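PDB 3N54: spore germination protein B3 from Bacillus subtilis subsp. subtilis, which takes part in the spore's germination response to the mixture of L-asparagine, glucose, fructose and potassium ions, as a membrane-bound lipoprotein of the GerABKC family. Local coordinates for residues His223-Glu228 against Asn278-Lys283; Lys230-Lys235 against Val251-Ile256. One frame throughout, in Å; residues are numbered along the deposited sequence.

Interaction 1. Residues His223-Glu228 against Asn278-Lys283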
loop_
_atom_site.group_PDB
_atom_site.type_symbol
_atom_site.label_atom_id
_atom_site.label_comp_id
_atom_site.label_asym_id
_atom_site.label_seq_id
_atom_site.Cartn_x
_atom_site.Cartn_y
_atom_site.Cartn_z
ATOM N N HIS A 223 -8.136 21.453 26.670
ATOM C CA HIS A 223 -8.782 22.246 25.621
ATOM C C HIS A 223 -8.335 21.813 24.236
ATOM O O HIS A 223 -7.141 21.783 23.969
ATOM C CB HIS A 223 -8.468 23.728 25.802
ATOM C CG HIS A 223 -8.883 24.270 27.132
ATOM N ND1 HIS A 223 -10.195 24.281 27.552
ATOM C CD2 HIS A 223 -8.162 24.829 28.132
ATOM C CE1 HIS A 223 -10.263 24.817 28.758
ATOM N NE2 HIS A 223 -9.044 25.161 29.131
ATOM N N PRO A 224 -9.289 21.484 23.345
ATOM C CA PRO A 224 -8.918 21.075 21.991
ATOM C C PRO A 224 -8.095 22.112 21.229
ATOM O O PRO A 224 -8.429 23.294 21.224
ATOM C CB PRO A 224 -10.273 20.875 21.304
ATOM C CG PRO A 224 -11.187 20.513 22.390
ATOM C CD PRO A 224 -10.729 21.290 23.591
ATOM N N ILE A 225 -7.007 21.658 20.620
ATOM C CA ILE A 225 -6.204 22.493 19.735
ATOM C C ILE A 225 -5.852 21.665 18.507
ATOM O O ILE A 225 -5.589 20.466 18.618
ATOM C CB ILE A 225 -4.932 23.051 20.420
ATOM C CG1 ILE A 225 -4.081 21.931 21.027
ATOM C CG2 ILE A 225 -5.314 24.061 21.499
ATOM C CD1 ILE A 225 -2.776 22.418 21.627
ATOM N N THR A 226 -5.884 22.297 17.340
ATOM C CA THR A 226 -5.583 21.611 16.086
ATOM C C THR A 226 -4.554 22.395 15.288
ATOM O O THR A 226 -4.593 23.627 15.246
ATOM C CB THR A 226 -6.849 21.401 15.235
ATOM O OG1 THR A 226 -7.764 20.558 15.942
ATOM C CG2 THR A 226 -6.511 20.739 13.925
ATOM N N PHE A 227 -3.628 21.663 14.675
ATOM C CA PHE A 227 -2.569 22.229 13.860
ATOM C C PHE A 227 -2.696 21.682 12.438
ATOM O O PHE A 227 -2.452 20.499 12.207
ATOM C CB PHE A 227 -1.210 21.873 14.461
ATOM C CG PHE A 227 -0.037 22.406 13.688
ATOM C CD1 PHE A 227 0.415 23.698 13.892
ATOM C CD2 PHE A 227 0.626 21.606 12.766
ATOM C CE1 PHE A 227 1.503 24.192 13.185
ATOM C CE2 PHE A 227 1.713 22.092 12.058
ATOM C CZ PHE A 227 2.153 23.387 12.270
ATOM N N GLU A 228 -3.096 22.540 11.501
ATOM C CA GLU A 228 -3.271 22.151 10.102
ATOM C C GLU A 228 -2.008 22.475 9.310
ATOM O O GLU A 228 -1.546 23.615 9.309
ATOM C CB GLU A 228 -4.472 22.873 9.480
ATOM C CG GLU A 228 -4.833 22.364 8.079
ATOM C CD GLU A 228 -5.931 23.172 7.395
ATOM O OE1 GLU A 228 -6.183 24.330 7.793
ATOM O OE2 GLU A 228 -6.530 22.647 6.431
ATOM N N ASN A 278 5.343 23.365 20.989
ATOM C CA ASN A 278 6.011 22.302 21.727
ATOM C C ASN A 278 5.085 21.103 21.943
ATOM O O ASN A 278 5.522 19.958 21.845
ATOM C CB ASN A 278 6.523 22.816 23.079
ATOM C CG ASN A 278 7.573 21.905 23.689
ATOM O OD1 ASN A 278 8.607 21.635 23.075
ATOM N ND2 ASN A 278 7.320 21.432 24.901
ATOM N N ILE A 279 3.811 21.377 22.228
ATOM C CA ILE A 279 2.820 20.321 22.440
ATOM C C ILE A 279 2.625 19.498 21.165
ATOM O O ILE A 279 2.632 18.270 21.214
ATOM C CB ILE A 279 1.460 20.889 22.901
ATOM C CG1 ILE A 279 1.590 21.530 24.283
ATOM C CG2 ILE A 279 0.411 19.791 22.957
ATOM C CD1 ILE A 279 0.306 22.142 24.797
ATOM N N PHE A 280 2.461 20.177 20.032
ATOM C CA PHE A 280 2.296 19.498 18.747
ATOM C C PHE A 280 3.554 18.717 18.371
ATOM O O PHE A 280 3.469 17.588 17.895
ATOM C CB PHE A 280 1.984 20.495 17.627
ATOM C CG PHE A 280 0.667 21.207 17.776
ATOM C CD1 PHE A 280 -0.521 20.494 17.857
ATOM C CD2 PHE A 280 0.610 22.595 17.778
ATOM C CE1 PHE A 280 -1.737 21.150 17.977
ATOM C CE2 PHE A 280 -0.603 23.258 17.891
ATOM C CZ PHE A 280 -1.779 22.534 17.993
ATOM N N GLU A 281 4.714 19.334 18.579
ATOM C CA GLU A 281 6.007 18.711 18.278
ATOM C C GLU A 281 6.205 17.420 19.053
ATOM O O GLU A 281 6.562 16.392 18.473
ATOM C CB GLU A 281 7.155 19.669 18.604
ATOM C CG GLU A 281 7.337 20.805 17.608
ATOM C CD GLU A 281 8.109 21.986 18.189
ATOM O OE1 GLU A 281 8.762 21.832 19.245
ATOM O OE2 GLU A 281 8.060 23.075 17.585
ATOM N N LYS A 282 5.977 17.481 20.362
ATOM C CA LYS A 282 6.138 16.314 21.230
ATOM C C LYS A 282 5.186 15.184 20.850
ATOM O O LYS A 282 5.555 14.014 20.923
ATOM C CB LYS A 282 5.944 16.690 22.704
ATOM C CG LYS A 282 7.132 17.415 23.333
ATOM C CD LYS A 282 6.884 17.697 24.817
ATOM C CE LYS A 282 8.167 18.066 25.541
ATOM N NZ LYS A 282 7.964 18.229 27.007
ATOM N N LYS A 283 3.967 15.533 20.446
ATOM C CA LYS A 283 2.989 14.529 20.033
ATOM C C LYS A 283 3.466 13.781 18.787
ATOM O O LYS A 283 3.429 12.556 18.745
ATOM C CB LYS A 283 1.608 15.151 19.791
ATOM C CG LYS A 283 0.597 14.159 19.225
ATOM C CD LYS A 283 -0.826 14.665 19.315
ATOM C CE LYS A 283 -1.780 13.750 18.549
ATOM N NZ LYS A 283 -1.626 12.306 18.896
#
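Phe280 reaches out from helix 271-299 and lays its ring against Phe227 and Ile225 of strand 223-240. The centre of one ring face is taken by Phe227 CB, which stands 3.5 Å from the centroid of the Phe280 ring and only 6° off the ring normal, a CH-pi contact. The two rings themselves meet less squarely: their centroids are 5.3 Å apart and the planes make 39°, an oblique pairing in which Phe227 CD1 comes within 4.0 Å of Phe280 CD2. Ile225 meets the far end of the Phe280 ring, where its CD1 lies 3.8 Å from Phe280 CZ, and the same methyl touches Ile279 CG2 more loosely. The strand backbone comes close as well: Ile225 O lies at the ring's edge, in its plane, and Thr226 C is 3.9 Å from Phe280 CZ.

The backbone of the strand aims Phe227 CB at the Phe280 ring. CG then stands anti to the backbone N (chi1 180°), and the outer part of the Phe227 ring leads away from the helix. In Ile225, CG1 sits between the backbone N and the carbonyl carbon, and both CG1 and CD1 lie beside the end of the Phe280 ring.

Thr218 of strand 215-220 touches both Ile225 and Phe280, and Phe340 of strand 333-342 packs on both phenylalanines. No hydrogen bond links the two segments, and the side-chain atoms that meet are all carbon; this is helix-on-sheet packing in the C-terminal GerAC-like region, held by dispersion and one CH-pi contact.

Interaction 2. Residues Lys230-Lys235 against Val251-Ile256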
loop_
_atom_site.group_PDB
_atom_site.type_symbol
_atom_site.label_atom_id
_atom_site.label_comp_id
_atom_site.label_asym_id
_atom_site.label_seq_id
_atom_site.Cartn_x
_atom_site.Cartn_y
_atom_site.Cartn_z
ATOM N N LYS A 230 0.512 23.436 6.434
ATOM C CA LYS A 230 0.554 24.250 5.219
ATOM C C LYS A 230 1.740 23.827 4.351
ATOM O O LYS A 230 1.588 23.604 3.149
ATOM C CB LYS A 230 0.621 25.740 5.554
ATOM C CG LYS A 230 -0.745 26.393 5.758
ATOM C CD LYS A 230 -1.462 26.617 4.426
ATOM C CE LYS A 230 -2.702 27.490 4.583
ATOM N NZ LYS A 230 -3.201 27.984 3.262
ATOM N N LYS A 231 2.915 23.721 4.967
ATOM C CA LYS A 231 4.115 23.249 4.283
ATOM C C LYS A 231 5.020 22.548 5.294
ATOM O O LYS A 231 5.180 23.022 6.420
ATOM C CB LYS A 231 4.844 24.417 3.606
ATOM C CG LYS A 231 5.846 24.000 2.534
ATOM C CD LYS A 231 6.310 25.193 1.689
ATOM C CE LYS A 231 7.140 24.743 0.486
ATOM N NZ LYS A 231 7.539 25.872 -0.413
ATOM N N SER A 232 5.587 21.409 4.902
ATOM C CA SER A 232 6.478 20.648 5.776
ATOM C C SER A 232 7.674 20.102 5.002
ATOM O O SER A 232 7.541 19.688 3.851
ATOM C CB SER A 232 5.723 19.498 6.452
ATOM O OG SER A 232 6.517 18.884 7.456
ATOM N N LYS A 233 8.837 20.107 5.647
ATOM C CA LYS A 233 10.078 19.639 5.045
ATOM C C LYS A 233 10.833 18.751 6.024
ATOM O O LYS A 233 10.798 18.986 7.230
ATOM C CB LYS A 233 10.955 20.829 4.656
ATOM C CG LYS A 233 10.293 21.817 3.702
ATOM C CD LYS A 233 11.245 22.944 3.309
ATOM C CE LYS A 233 10.626 23.870 2.259
ATOM N NZ LYS A 233 11.577 24.917 1.779
ATOM N N THR A 234 11.522 17.741 5.504
ATOM C CA THR A 234 12.301 16.832 6.336
ATOM C C THR A 234 13.714 16.640 5.803
ATOM O O THR A 234 13.910 16.436 4.607
ATOM C CB THR A 234 11.625 15.447 6.441
ATOM O OG1 THR A 234 10.460 15.542 7.272
ATOM C CG2 THR A 234 12.582 14.420 7.038
ATOM N N LYS A 235 14.693 16.715 6.703
ATOM C CA LYS A 235 16.082 16.419 6.375
ATOM C C LYS A 235 16.514 15.217 7.201
ATOM O O LYS A 235 16.305 15.190 8.414
ATOM C CB LYS A 235 16.987 17.618 6.659
ATOM C CG LYS A 235 16.866 18.746 5.642
ATOM C CD LYS A 235 17.928 19.823 5.874
ATOM C CE LYS A 235 17.914 20.890 4.781
ATOM N NZ LYS A 235 18.211 20.339 3.424
ATOM N N VAL A 251 12.485 17.736 11.244
ATOM C CA VAL A 251 11.186 18.039 10.658
ATOM C C VAL A 251 10.853 19.502 10.915
ATOM O O VAL A 251 10.815 19.945 12.063
ATOM C CB VAL A 251 10.062 17.141 11.241
ATOM C CG1 VAL A 251 8.704 17.550 10.696
ATOM C CG2 VAL A 251 10.334 15.676 10.939
ATOM N N LYS A 252 10.639 20.250 9.838
ATOM C CA LYS A 252 10.230 21.642 9.919
ATOM C C LYS A 252 8.880 21.768 9.233
ATOM O O LYS A 252 8.755 21.465 8.048
ATOM C CB LYS A 252 11.266 22.556 9.264
ATOM C CG LYS A 252 12.573 22.660 10.040
ATOM C CD LYS A 252 13.511 23.700 9.432
ATOM C CE LYS A 252 14.717 23.954 10.327
ATOM N NZ LYS A 252 15.578 25.064 9.820
ATOM N N THR A 253 7.873 22.202 9.985
ATOM C CA THR A 253 6.512 22.299 9.479
ATOM C C THR A 253 5.885 23.643 9.829
ATOM O O THR A 253 5.997 24.110 10.960
ATOM C CB THR A 253 5.624 21.184 10.075
ATOM O OG1 THR A 253 6.301 19.925 9.986
ATOM C CG2 THR A 253 4.286 21.100 9.349
ATOM N N LYS A 254 5.234 24.258 8.847
ATOM C CA LYS A 254 4.494 25.495 9.041
ATOM C C LYS A 254 3.015 25.155 8.929
ATOM O O LYS A 254 2.629 24.357 8.072
ATOM C CB LYS A 254 4.889 26.540 7.996
ATOM C CG LYS A 254 6.331 27.018 8.102
ATOM C CD LYS A 254 6.629 28.106 7.074
ATOM C CE LYS A 254 8.023 28.700 7.250
ATOM N NZ LYS A 254 8.312 29.764 6.242
ATOM N N GLY A 255 2.186 25.751 9.782
ATOM C CA GLY A 255 0.760 25.434 9.774
ATOM C C GLY A 255 -0.172 26.424 10.444
ATOM O O GLY A 255 0.263 27.383 11.080
ATOM N N ILE A 256 -1.468 26.166 10.283
ATOM C CA ILE A 256 -2.530 26.992 10.845
ATOM C C ILE A 256 -3.045 26.366 12.142
ATOM O O ILE A 256 -2.995 25.146 12.314
ATOM C CB ILE A 256 -3.693 27.154 9.843
ATOM C CG1 ILE A 256 -3.206 27.862 8.578
ATOM C CG2 ILE A 256 -4.844 27.935 10.457
ATOM C CD1 ILE A 256 -4.304 28.151 7.576
#
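Ser232 and Thr253 face each other as a non-hydrogen-bonded antiparallel pair. Here, where the backbones exchange no hydrogen bond, the hydroxyls bond instead: Ser232 OG and Thr253 OG1 are 2.7 Å apart in a hydrogen bond that either could donate. Ser232 OG stands anti to its backbone N (chi1 -171°), which brings it to Thr253. Thr253 OG1 also accepts from Trp206 NE1, a second partner that probably helps to fix this hydroxyl in place.

The backbone ladder is that of a regular hairpin over most of its length. Lys233 N gives a 2.8 Å bond to Lys252 O, answered by Lys252 N to Lys233 O, and Lys254 N makes a nearly straight 2.7 Å bond to Lys231 O. At Lys254 the regularity breaks in a classic beta bulge, where Lys254 O accepts from both Lys230 N at 2.8 Å and Lys231 N at 3.2 Å. The first donor lies in the carbonyl plane and the second is tilted 28° from it.

Van der Waals contacts fill in around these bonds. Ser232 CB lies 3.6 Å from Thr253 CG2. The Lys230 chain crosses Ile256, with a bend at chi2 (-75°) that turns its CD; Lys230 CE lies a tight 3.5 Å from Ile256 CD1. Beside the hydroxyl pair, Val251 CG2 packs 3.7 Å from the hydroxyl oxygen Thr234 OG1, whose hydrogen bond goes to Val207 O.

The sheet is two-faced. Lys231, Lys233, Lys252 and Lys254 share an exposed, strongly basic face, whereas Ser232, Thr234, Val251 and Thr253 share the other, on which helix 198-208 lies, with Trp206 touching Ser232 and Val251. Past the hairpin, strand 333-342 continues the sheet through backbone bonds from Val251 and Thr253 to Ser339.

How the interactions relate
Interactions 1 and 2 use successive parts of strand 223-240, and their centres lie 14 Å apart. The chain turns a corner at Lys230, one of the two residues of the bulge in interaction 2. Residues 223-228 pack against helix 271-299, whereas 230-235 pair with 251-256. The two contacts meet directly: Glu228 N is 2.7 Å from Ile256 O, a probable hydrogen bond, and the ring of Phe227 reaches the partner strand, with CZ 3.4 Å from Gly255 N and CE2 3.9 Å from Thr253 CG2. Phe227 therefore touches the helix of interaction 1 and strand 245-258 of interaction 2 at once.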